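Local coordinates for protein tRNA dimethylallyltransferase (Staphylococcus epidermidis ATCC 12228, PDB 3D3Q) that probably catalyses the transfer of a dimethylallyl group from dimethylallyl diphosphate to adenine 37 of tRNAs that read codons beginning with uridine, at residues Gly103-Gly106 / Leu107-Gln110; Leu281-Lys285 / Asn286-Val290; Ser77-Glu80 / Phe81-Ala85; Gln242-Ala246 / Ile247-Glu251; Leu269-His272 / Ser273-Tyr276. All coordinates share one frame; numbering follows the deposited sequence.

Contact 1: Gly103-Gly106 / Leu107-Gln110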
# COMPACT_ATOMS: atom_id res chain seq x y z
N GLY A 103 5.67 -2.10 2.53
CA GLY A 103 4.32 -2.64 2.53
C GLY A 103 3.36 -1.92 3.43
O GLY A 103 3.63 -0.81 3.90
N GLY A 104 2.22 -2.56 3.68
CA GLY A 104 1.20 -1.99 4.52
C GLY A 104 -0.02 -1.57 3.72
O GLY A 104 0.07 -1.35 2.52
N THR A 105 -1.17 -1.48 4.39
CA THR A 105 -2.41 -1.08 3.74
C THR A 105 -2.75 0.37 4.10
O THR A 105 -2.10 0.96 4.95
CB THR A 105 -3.59 -2.00 4.17
OG1 THR A 105 -3.68 -2.04 5.60
CG2 THR A 105 -3.41 -3.40 3.61
N GLY A 106 -3.77 0.93 3.46
CA GLY A 106 -4.17 2.30 3.75
C GLY A 106 -4.36 2.54 5.23
O GLY A 106 -3.74 3.44 5.80
N LEU A 107 -5.21 1.76 5.88
CA LEU A 107 -5.42 1.95 7.31
C LEU A 107 -4.09 1.94 8.05
O LEU A 107 -3.69 2.96 8.59
CB LEU A 107 -6.33 0.86 7.88
CG LEU A 107 -7.84 1.11 7.93
CD1 LEU A 107 -8.52 -0.17 8.39
CD2 LEU A 107 -8.18 2.26 8.88
N TYR A 108 -3.41 0.79 8.06
CA TYR A 108 -2.13 0.66 8.75
C TYR A 108 -1.14 1.77 8.47
O TYR A 108 -0.39 2.16 9.35
CB TYR A 108 -1.46 -0.67 8.40
CG TYR A 108 -2.17 -1.89 8.93
CD1 TYR A 108 -1.55 -2.71 9.87
CD2 TYR A 108 -3.46 -2.23 8.49
CE1 TYR A 108 -2.19 -3.84 10.37
CE2 TYR A 108 -4.11 -3.36 8.99
CZ TYR A 108 -3.47 -4.16 9.93
OH TYR A 108 -4.10 -5.28 10.44
N ILE A 109 -1.13 2.28 7.25
CA ILE A 109 -0.19 3.33 6.92
C ILE A 109 -0.60 4.71 7.39
O ILE A 109 0.22 5.43 7.96
CB ILE A 109 0.07 3.37 5.42
CG1 ILE A 109 0.66 2.04 4.98
CG2 ILE A 109 1.05 4.48 5.09
CD1 ILE A 109 1.94 1.65 5.72
N GLN A 110 -1.85 5.10 7.17
CA GLN A 110 -2.24 6.43 7.62
C GLN A 110 -2.32 6.48 9.15
O GLN A 110 -1.95 7.48 9.77
CB GLN A 110 -3.58 6.86 7.00
CG GLN A 110 -4.83 6.34 7.66
CD GLN A 110 -6.06 7.15 7.25
OE1 GLN A 110 -7.19 6.81 7.62
NE2 GLN A 110 -5.85 8.23 6.50

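Contact 2: Leu281-Lys285 / Asn286-Val290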
# COMPACT_ATOMS: atom_id res chain seq x y z
N LEU A 281 -5.20 0.05 -4.21
CA LEU A 281 -4.62 1.03 -5.11
C LEU A 281 -5.51 2.27 -5.05
O LEU A 281 -5.03 3.39 -4.97
CB LEU A 281 -4.59 0.46 -6.54
CG LEU A 281 -3.54 0.95 -7.53
CD1 LEU A 281 -3.66 2.45 -7.69
CD2 LEU A 281 -2.13 0.56 -7.06
N THR A 282 -6.82 2.03 -5.06
CA THR A 282 -7.80 3.10 -5.01
C THR A 282 -7.64 3.98 -3.77
O THR A 282 -7.66 5.21 -3.88
CB THR A 282 -9.22 2.53 -5.05
OG1 THR A 282 -9.38 1.74 -6.23
CG2 THR A 282 -10.23 3.65 -5.07
N TRP A 283 -7.48 3.35 -2.62
CA TRP A 283 -7.32 4.04 -1.33
C TRP A 283 -6.09 4.94 -1.31
O TRP A 283 -6.17 6.09 -0.89
CB TRP A 283 -7.20 3.02 -0.20
CG TRP A 283 -7.58 3.55 1.15
CD1 TRP A 283 -8.79 3.41 1.78
CD2 TRP A 283 -6.77 4.35 2.03
NE1 TRP A 283 -8.77 4.06 2.98
CE2 TRP A 283 -7.55 4.64 3.16
CE3 TRP A 283 -5.46 4.82 1.97
CZ2 TRP A 283 -7.07 5.41 4.21
CZ3 TRP A 283 -4.98 5.59 3.02
CH2 TRP A 283 -5.78 5.87 4.13
N PHE A 284 -4.95 4.40 -1.74
CA PHE A 284 -3.70 5.16 -1.75
C PHE A 284 -3.72 6.30 -2.74
O PHE A 284 -2.77 7.09 -2.81
CB PHE A 284 -2.51 4.24 -2.04
CG PHE A 284 -1.95 3.57 -0.82
CD1 PHE A 284 -1.42 4.32 0.21
CD2 PHE A 284 -1.99 2.18 -0.69
CE1 PHE A 284 -0.93 3.71 1.35
CE2 PHE A 284 -1.49 1.55 0.45
CZ PHE A 284 -0.97 2.32 1.48
N LYS A 285 -4.77 6.42 -3.53
CA LYS A 285 -4.82 7.51 -4.47
C LYS A 285 -5.85 8.54 -4.08
O LYS A 285 -5.73 9.71 -4.45
CB LYS A 285 -5.12 6.99 -5.86
CG LYS A 285 -4.06 6.04 -6.34
CD LYS A 285 -4.19 5.77 -7.83
CE LYS A 285 -3.42 6.79 -8.68
NZ LYS A 285 -1.94 6.57 -8.71
N ASN A 286 -6.85 8.12 -3.31
CA ASN A 286 -7.90 9.01 -2.86
C ASN A 286 -7.82 9.39 -1.39
O ASN A 286 -8.78 9.88 -0.82
CB ASN A 286 -9.26 8.35 -3.12
CG ASN A 286 -9.49 8.05 -4.58
OD1 ASN A 286 -10.42 7.31 -4.94
ND2 ASN A 286 -8.66 8.62 -5.44
N LYS A 287 -6.68 9.16 -0.76
CA LYS A 287 -6.56 9.47 0.66
C LYS A 287 -5.18 9.94 1.01
O LYS A 287 -4.99 10.76 1.92
CB LYS A 287 -6.87 8.23 1.50
CG LYS A 287 -8.22 7.58 1.27
CD LYS A 287 -9.33 8.38 1.91
CE LYS A 287 -10.63 7.58 1.95
NZ LYS A 287 -10.50 6.29 2.71
N MSE A 288 -4.20 9.41 0.30
CA MSE A 288 -2.81 9.75 0.56
C MSE A 288 -2.22 10.53 -0.58
O MSE A 288 -2.69 10.49 -1.71
CB MSE A 288 -1.97 8.49 0.72
CG MSE A 288 -2.56 7.42 1.60
SE MSE A 288 -2.32 7.77 3.45
CE MSE A 288 -0.53 7.06 3.64
N ASN A 289 -1.15 11.24 -0.26
CA ASN A 289 -0.45 12.00 -1.25
C ASN A 289 0.82 11.21 -1.47
O ASN A 289 1.84 11.47 -0.83
CB ASN A 289 -0.14 13.40 -0.73
CG ASN A 289 0.50 14.27 -1.78
OD1 ASN A 289 -0.10 14.50 -2.84
ND2 ASN A 289 1.71 14.74 -1.52
N VAL A 290 0.74 10.22 -2.34
CA VAL A 290 1.87 9.36 -2.64
C VAL A 290 2.61 9.77 -3.91
O VAL A 290 1.98 10.22 -4.88
CB VAL A 290 1.42 7.90 -2.84
CG1 VAL A 290 2.63 6.99 -2.92
CG2 VAL A 290 0.49 7.49 -1.73

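Contact 3: Ser77-Glu80 / Phe81-Ala85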
# COMPACT_ATOMS: atom_id res chain seq x y z
N SER A 77 -3.81 -5.79 14.64
CA SER A 77 -4.67 -4.68 14.27
C SER A 77 -3.88 -3.45 13.84
O SER A 77 -2.69 -3.34 14.09
CB SER A 77 -5.53 -4.29 15.46
OG SER A 77 -4.70 -3.75 16.49
N ALA A 78 -4.57 -2.51 13.21
CA ALA A 78 -3.92 -1.30 12.78
C ALA A 78 -3.15 -0.61 13.93
O ALA A 78 -1.99 -0.26 13.76
CB ALA A 78 -4.95 -0.34 12.17
N TYR A 79 -3.75 -0.44 15.11
CA TYR A 79 -3.03 0.22 16.20
C TYR A 79 -1.92 -0.66 16.74
O TYR A 79 -0.83 -0.17 17.05
CB TYR A 79 -3.96 0.63 17.36
CG TYR A 79 -3.22 1.21 18.58
CD1 TYR A 79 -3.09 0.47 19.77
CD2 TYR A 79 -2.61 2.48 18.53
CE1 TYR A 79 -2.37 0.97 20.87
CE2 TYR A 79 -1.88 3.00 19.63
CZ TYR A 79 -1.77 2.23 20.80
OH TYR A 79 -1.06 2.71 21.89
N GLU A 80 -2.17 -1.96 16.86
CA GLU A 80 -1.15 -2.86 17.37
C GLU A 80 0.13 -2.60 16.57
O GLU A 80 1.22 -2.50 17.14
CB GLU A 80 -1.62 -4.32 17.22
CG GLU A 80 -0.63 -5.37 17.73
CD GLU A 80 -0.12 -5.10 19.14
OE1 GLU A 80 0.71 -5.90 19.62
OE2 GLU A 80 -0.53 -4.09 19.77
N PHE A 81 -0.02 -2.46 15.25
CA PHE A 81 1.09 -2.20 14.32
C PHE A 81 1.72 -0.84 14.63
O PHE A 81 2.94 -0.69 14.60
CB PHE A 81 0.56 -2.25 12.87
CG PHE A 81 1.46 -1.58 11.86
CD1 PHE A 81 2.74 -2.05 11.63
CD2 PHE A 81 1.02 -0.46 11.16
CE1 PHE A 81 3.58 -1.41 10.73
CE2 PHE A 81 1.86 0.18 10.26
CZ PHE A 81 3.14 -0.29 10.05
N LYS A 82 0.87 0.14 14.92
CA LYS A 82 1.33 1.50 15.23
C LYS A 82 2.16 1.55 16.51
O LYS A 82 3.22 2.19 16.55
CB LYS A 82 0.12 2.44 15.36
CG LYS A 82 0.49 3.89 15.63
CD LYS A 82 -0.74 4.74 15.85
CE LYS A 82 -0.34 6.14 16.27
NZ LYS A 82 -1.42 7.16 16.07
N LYS A 83 1.69 0.88 17.55
CA LYS A 83 2.39 0.85 18.82
C LYS A 83 3.79 0.29 18.65
O LYS A 83 4.77 0.91 19.10
CB LYS A 83 1.62 0.01 19.84
CG LYS A 83 2.31 -0.08 21.18
CD LYS A 83 1.49 -0.85 22.20
CE LYS A 83 2.14 -0.71 23.59
NZ LYS A 83 1.37 -1.40 24.67
N ARG A 84 3.89 -0.87 17.99
CA ARG A 84 5.18 -1.55 17.73
C ARG A 84 6.06 -0.81 16.72
O ARG A 84 7.27 -0.73 16.89
CB ARG A 84 4.96 -2.98 17.23
CG ARG A 84 4.15 -3.85 18.14
CD ARG A 84 4.23 -5.31 17.74
NE ARG A 84 3.32 -6.13 18.54
CZ ARG A 84 3.65 -7.24 19.18
NH1 ARG A 84 4.90 -7.71 19.12
NH2 ARG A 84 2.73 -7.89 19.89
N ALA A 85 5.44 -0.29 15.66
CA ALA A 85 6.18 0.43 14.65
C ALA A 85 6.78 1.73 15.20
O ALA A 85 7.93 2.04 14.91
CB ALA A 85 5.28 0.71 13.45

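Contact 4: Gln242-Ala246 / Ile247-Glu251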
# COMPACT_ATOMS: atom_id res chain seq x y z
N GLN A 242 -8.40 -15.42 12.92
CA GLN A 242 -8.49 -14.27 12.04
C GLN A 242 -7.55 -14.44 10.86
O GLN A 242 -7.92 -14.22 9.71
CB GLN A 242 -8.13 -12.99 12.80
CG GLN A 242 -7.43 -11.92 11.98
CD GLN A 242 -6.98 -10.74 12.82
OE1 GLN A 242 -6.23 -10.90 13.77
NE2 GLN A 242 -7.45 -9.55 12.47
N SER A 243 -6.31 -14.83 11.15
CA SER A 243 -5.32 -15.01 10.10
C SER A 243 -5.80 -15.96 8.99
O SER A 243 -5.58 -15.69 7.82
CB SER A 243 -4.04 -15.54 10.71
OG SER A 243 -4.34 -16.67 11.50
N MSE A 244 -6.46 -17.06 9.37
CA MSE A 244 -6.94 -18.04 8.39
C MSE A 244 -8.09 -17.54 7.54
O MSE A 244 -8.65 -18.30 6.75
CB MSE A 244 -7.39 -19.31 9.09
CG MSE A 244 -6.28 -20.12 9.72
SE MSE A 244 -5.15 -21.01 8.43
CE MSE A 244 -6.14 -22.66 8.23
N GLN A 245 -8.45 -16.28 7.72
CA GLN A 245 -9.55 -15.66 6.97
C GLN A 245 -9.04 -14.76 5.89
O GLN A 245 -9.82 -14.21 5.12
CB GLN A 245 -10.44 -14.86 7.92
CG GLN A 245 -11.33 -15.72 8.77
CD GLN A 245 -12.30 -16.49 7.93
OE1 GLN A 245 -13.10 -15.90 7.20
NE2 GLN A 245 -12.25 -17.82 8.00
N ALA A 246 -7.72 -14.59 5.85
CA ALA A 246 -7.10 -13.73 4.85
C ALA A 246 -7.16 -14.37 3.47
O ALA A 246 -7.12 -15.60 3.35
CB ALA A 246 -5.65 -13.45 5.22
N ILE A 247 -7.26 -13.54 2.45
CA ILE A 247 -7.32 -14.04 1.09
C ILE A 247 -6.09 -14.91 0.83
O ILE A 247 -4.96 -14.50 1.06
CB ILE A 247 -7.40 -12.86 0.07
CG1 ILE A 247 -6.50 -13.15 -1.12
CG2 ILE A 247 -7.09 -11.52 0.77
CD1 ILE A 247 -6.20 -11.95 -1.98
N GLY A 248 -6.34 -16.14 0.38
CA GLY A 248 -5.25 -17.07 0.13
C GLY A 248 -5.26 -18.24 1.12
O GLY A 248 -4.44 -19.15 1.03
N TYR A 249 -6.18 -18.21 2.07
CA TYR A 249 -6.27 -19.28 3.03
C TYR A 249 -7.72 -19.64 3.21
O TYR A 249 -8.07 -20.82 3.22
CB TYR A 249 -5.68 -18.87 4.38
CG TYR A 249 -4.20 -18.62 4.37
CD1 TYR A 249 -3.70 -17.42 3.90
CD2 TYR A 249 -3.30 -19.58 4.80
CE1 TYR A 249 -2.33 -17.18 3.87
CE2 TYR A 249 -1.94 -19.35 4.77
CZ TYR A 249 -1.46 -18.15 4.31
OH TYR A 249 -0.11 -17.89 4.30
N LYS A 250 -8.58 -18.63 3.33
CA LYS A 250 -10.01 -18.89 3.52
C LYS A 250 -10.63 -19.59 2.30
O LYS A 250 -11.61 -20.32 2.44
CB LYS A 250 -10.77 -17.58 3.81
CG LYS A 250 -10.78 -16.59 2.66
CD LYS A 250 -11.71 -15.40 2.91
CE LYS A 250 -11.69 -14.47 1.71
NZ LYS A 250 -12.56 -13.28 1.87
N GLU A 251 -10.06 -19.38 1.12
CA GLU A 251 -10.59 -20.01 -0.09
C GLU A 251 -10.16 -21.46 -0.19
O GLU A 251 -10.92 -22.31 -0.65
CB GLU A 251 -10.14 -19.27 -1.35
CG GLU A 251 -10.58 -17.82 -1.39
CD GLU A 251 -9.52 -16.87 -0.89
OE1 GLU A 251 -8.57 -17.34 -0.22
OE2 GLU A 251 -9.65 -15.65 -1.15

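Contact 5: Leu269-His272 / Ser273-Tyr276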
# COMPACT_ATOMS: atom_id res chain seq x y z
N LEU A 269 -9.78 -17.34 -5.67
CA LEU A 269 -8.56 -16.84 -5.05
C LEU A 269 -7.91 -15.74 -5.90
O LEU A 269 -7.45 -14.73 -5.37
CB LEU A 269 -7.57 -18.00 -4.82
CG LEU A 269 -6.13 -17.68 -4.39
CD1 LEU A 269 -6.14 -16.83 -3.15
CD2 LEU A 269 -5.38 -18.97 -4.15
N LYS A 270 -7.86 -15.93 -7.22
CA LYS A 270 -7.28 -14.93 -8.10
C LYS A 270 -8.19 -13.72 -8.19
O LYS A 270 -7.73 -12.60 -8.45
CB LYS A 270 -7.07 -15.50 -9.51
CG LYS A 270 -6.15 -16.73 -9.57
CD LYS A 270 -5.97 -17.21 -11.00
CE LYS A 270 -5.13 -18.46 -11.07
NZ LYS A 270 -4.76 -18.76 -12.46
N GLN A 271 -9.49 -13.93 -8.00
CA GLN A 271 -10.43 -12.83 -8.05
C GLN A 271 -10.25 -11.96 -6.80
O GLN A 271 -9.91 -10.79 -6.92
CB GLN A 271 -11.86 -13.36 -8.14
CG GLN A 271 -12.84 -12.31 -8.63
CD GLN A 271 -14.28 -12.61 -8.28
OE1 GLN A 271 -15.20 -11.92 -8.73
NE2 GLN A 271 -14.50 -13.64 -7.45
N HIS A 272 -10.48 -12.53 -5.62
CA HIS A 272 -10.32 -11.78 -4.36
C HIS A 272 -8.98 -11.04 -4.37
O HIS A 272 -8.86 -9.98 -3.78
CB HIS A 272 -10.32 -12.72 -3.15
CG HIS A 272 -11.64 -13.34 -2.84
ND1 HIS A 272 -12.31 -14.16 -3.72
CD2 HIS A 272 -12.40 -13.29 -1.72
CE1 HIS A 272 -13.43 -14.59 -3.17
NE2 HIS A 272 -13.50 -14.08 -1.95
N SER A 273 -7.98 -11.63 -5.02
CA SER A 273 -6.67 -11.02 -5.07
C SER A 273 -6.71 -9.81 -5.98
O SER A 273 -6.09 -8.79 -5.68
CB SER A 273 -5.63 -12.02 -5.55
OG SER A 273 -5.42 -13.06 -4.61
N ARG A 274 -7.44 -9.92 -7.08
CA ARG A 274 -7.55 -8.79 -8.01
C ARG A 274 -8.34 -7.64 -7.37
O ARG A 274 -7.93 -6.49 -7.45
CB ARG A 274 -8.25 -9.21 -9.31
CG ARG A 274 -7.47 -10.18 -10.18
CD ARG A 274 -8.17 -10.37 -11.52
NE ARG A 274 -9.46 -11.04 -11.38
CZ ARG A 274 -9.65 -12.36 -11.52
NH1 ARG A 274 -8.63 -13.15 -11.81
NH2 ARG A 274 -10.86 -12.88 -11.37
N GLN A 275 -9.46 -7.96 -6.73
CA GLN A 275 -10.29 -6.94 -6.09
C GLN A 275 -9.52 -6.26 -4.98
O GLN A 275 -9.54 -5.03 -4.85
CB GLN A 275 -11.55 -7.57 -5.51
CG GLN A 275 -12.46 -8.22 -6.55
CD GLN A 275 -13.52 -9.10 -5.91
OE1 GLN A 275 -14.24 -8.68 -5.01
NE2 GLN A 275 -13.63 -10.34 -6.39
N TYR A 276 -8.84 -7.06 -4.18
CA TYR A 276 -8.07 -6.53 -3.07
C TYR A 276 -7.01 -5.55 -3.55
O TYR A 276 -6.90 -4.44 -3.05
CB TYR A 276 -7.43 -7.69 -2.30
CG TYR A 276 -6.55 -7.27 -1.15
CD1 TYR A 276 -5.22 -6.91 -1.36
CD2 TYR A 276 -7.05 -7.22 0.14
CE1 TYR A 276 -4.41 -6.52 -0.30
CE2 TYR A 276 -6.25 -6.84 1.21
CZ TYR A 276 -4.93 -6.49 0.98
OH TYR A 276 -4.11 -6.13 2.03

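Contact 1: Gly103-Gly106 / Leu107-Gln110
Thr105 and Gly106 each offer a carbonyl oxygen to the residue four places on, and these two bonds close the first turn of helix 106-113. Gln110 N binds Gly106 O at 2.9 Å in an almost straight bond (178°), while Ile109 N reaches Thr105 O at 2.8 Å with more bend. Thr105 is the N-cap residue. Its OG1 is set between its own backbone N and carbonyl carbon (chi1 53°), and there it lies against the Tyr108 ring near CD2, the two side chains running alongside each other in the same direction. Ile109 turns back toward the glycine loop: its CD1 lies 3.5 Å from Gly103 O and 3.9 Å from Gly104 CA. By similarity Thr105 interacts with the tRNA substrate, and Gly103, two residues earlier, comes about 4 Å from the side chain of Lys20, a substrate-binding residue by similarity. On the fold scale, the segment carries the chain from strand 98-102 of the parallel sheet, hydrogen-bonded through Gly103 to Ile12, into helix 106-113. Helix 262-286 packs against this turn, Tyr276 and Gln280 on Thr105, Phe284 on Ile109 and Trp283 on Gln110.

Contact 2: Leu281-Lys285 / Asn286-Val290
Trp283 and Lys287 cross at about a right angle, the aliphatic part of the lysine lying over one face of the indole. Lys287 CB stands 3.5 Å from the centroid of the six-membered ring, only 9° off its normal, which makes this a CH-pi contact. CG lies beside it above the same face, and the lysine chain bends at chi2 (-76°); the modelled position of its amine, close to the indole N-H, is doubtful. Met288, modelled as selenomethionine, approaches the same indole differently: its SE lies at the ring edge, 4.8 Å from the six-membered centroid, a Met-aromatic contact, while CG touches Trp283 CZ3. CG also meets Phe284 CD1 at 3.6 Å, the methionine and phenylalanine side chains running alongside one another. Val290 CG2 reaches the same Phe284 CD1 at a longer 4.2 Å. In the backbone, Thr282 O takes both Lys285 N and Asn286 N, the latter at 3.1 Å, and Asn286 N makes a second, weak bond to Trp283 O. Lys285 points its amine elsewhere, into a salt bridge with Glu204. Met288 also packs on Ile109 and Leu113 of helix 106-113 and on Leu200 of strand 197-204. A helix C-terminus with aromatic residues of its last turns covered by the following loop thus leads from helix 262-286 into edge strand 291-294 of the P-loop-type parallel sheet; residues 281-285 belong to a region that interacts with tRNA by similarity.

Contact 3: Ser77-Glu80 / Phe81-Ala85
The N-terminal turns of helix 78-94 begin with a serine N-cap and carry an i to i+4 salt bridge. Ser77 is the cap, its OG accepting from Glu80 N at 3.1 Å. Glu80 also forms the salt bridge, with Arg84. Both Arg84 NE and Arg84 NH2 donate to the single oxygen Glu80 OE1, each at 2.8 Å. The acid lies in the plane of the guanidinium at its NE side, but the carboxylate is turned 80° to that plane; NE therefore comes from above the carboxylate, and NH2 nearly along the C-O bond. Glu80 reaches this position through an extended first torsion followed by a bend at chi2 (50°), while the arginine runs straight from CG to NE. Tyr79, on another side of the helix, lies across the lysines of the next turn: Lys83 CB sits over one face of its ring toward the rim, 4.2 Å from Tyr79 CZ, and Lys82 CD is 4.0 Å from Tyr79 CD2. The backbone ladder is regular, with Phe81 N on Ser77 O and Lys83 N on Tyr79 O. The Phe81 ring turns onto Met66 and Phe76, Arg84 also touches Met66, and Lys82 reaches Asn115 and, weakly, Ser111 O. A serine N-cap and an i to i+4 Glu-Arg pair are each familiar helix features, found together here at the start of helix 78-94.

Contact 4: Gln242-Ala246 / Ile247-Glu251
Tyr249 has CG opposite its own carbonyl carbon and beside its backbone N (chi1 -65°), which presents an edge of the ring, in its plane, to Ala246 O; Tyr249 CD1 is 3.9 Å from that oxygen. Lys250 differs: its CG sits between backbone N and carbonyl carbon (chi1 66°), and the extended chain passes the Gln245 carbonyl before its end leads off. Ala246 O is gripped by two amides, Tyr249 N at 3.1 Å and, weakly, Lys250 N at 3.4 Å. The first of these bonds closes a type II beta turn over Ala246-Tyr249, with Gly248 in its third position; the positive phi (112°) there suits a residue without a side chain. Glu251 closes back over the same turn, its OE1 taking Gly248 N at 2.6 Å through the syn lone pair, on the side of the other carboxylate oxygen. This turn leads toward helix 252-257, and residues 245-250 form a region that interacts with the tRNA substrate by similarity. Met244, modelled as selenomethionine, comes to the Tyr249 ring obliquely, its SE 5.4 Å from the centroid and 4.3 Å from Tyr249 CD2, a Met-aromatic contact. Both residues face helix 226-235: Met244 packs on Leu233 and Val234, and Tyr249 on Val230 and Leu233, the phenol OH being hydrogen-bonded to Glu229. Ile247 points away from the preceding segment and touches Ser273 of helix 262-286, while Lys250 and Glu251 touch His272 of the same helix.

Contact 5: Leu269-His272 / Ser273-Tyr276
Leu269 O is held by two donors from Ser273, the backbone N at 3.2 Å and the hydroxyl OG at 2.7 Å, which reach it from opposite faces of the carbonyl plane. The serine can do this because its OG lies opposite its own carbonyl carbon, beside the backbone N (chi1 -67°), which turns the hydroxyl back along the helix and spends its proton on the turn before. This matters for a buried polar side chain: Ser273 also touches Ile214 of helix 207-224 and Ile247 of loop 242-251. The other amides follow the i to i+4 pattern, Gln275 N on Gln271 O at 2.9 Å (165°) and Tyr276 N on His272 O. Arg274 N divides between Lys270 O, at 3.0 Å, and a weak bond to Gln271 O. The Arg274 chain bends at chi3, which lays one guanidinium face over the helix backbone, with Lys270 O and Gln271 CA beneath it; Arg274 NH1 is satisfied by Asn215 OD1. The side-chain amides of Gln271 and Gln275 lie close, their planes 68° apart, yet Gln271 OE1 and Gln275 NE2 are not set for a bond. Lys270 NZ finds Asp219 in a salt bridge, and His272 ND1 donates to Lys268 O. Serine folding its hydroxyl onto the carbonyl four residues back is a familiar feature of alpha-helices; in helix 262-286 it sits where the helix is flanked by helix 207-224 and the loop 242-251, one turn from Tyr276, which touches Thr105 and lies near, without touching, the predicted P-loop.

How the contacts relate
Contact 1 is the hub. Its Thr105 CG2 lies 3.2 Å from Tyr276 OH of contact 5, its Gly106 CA 3.3 Å from Trp283 CE3 of contact 2, and its Tyr108 O 3.1 Å from Phe81 CE2 of contact 3. Contacts 5 and 2 lie on one helix, 262-286, with centres about 19 Å apart. Contact 4 touches contact 5, where Ile247 CD1 meets Ser273 OG at 3.0 Å, but stays about 6 Å from contact 1 at the nearest atoms. Contacts 1, 2 and 4 contain residues that, by similarity, meet tRNA, and the side chains of Ile247 and Tyr276 lie about 7 and 6 Å from that of Thr16, a substrate-binding residue by similarity.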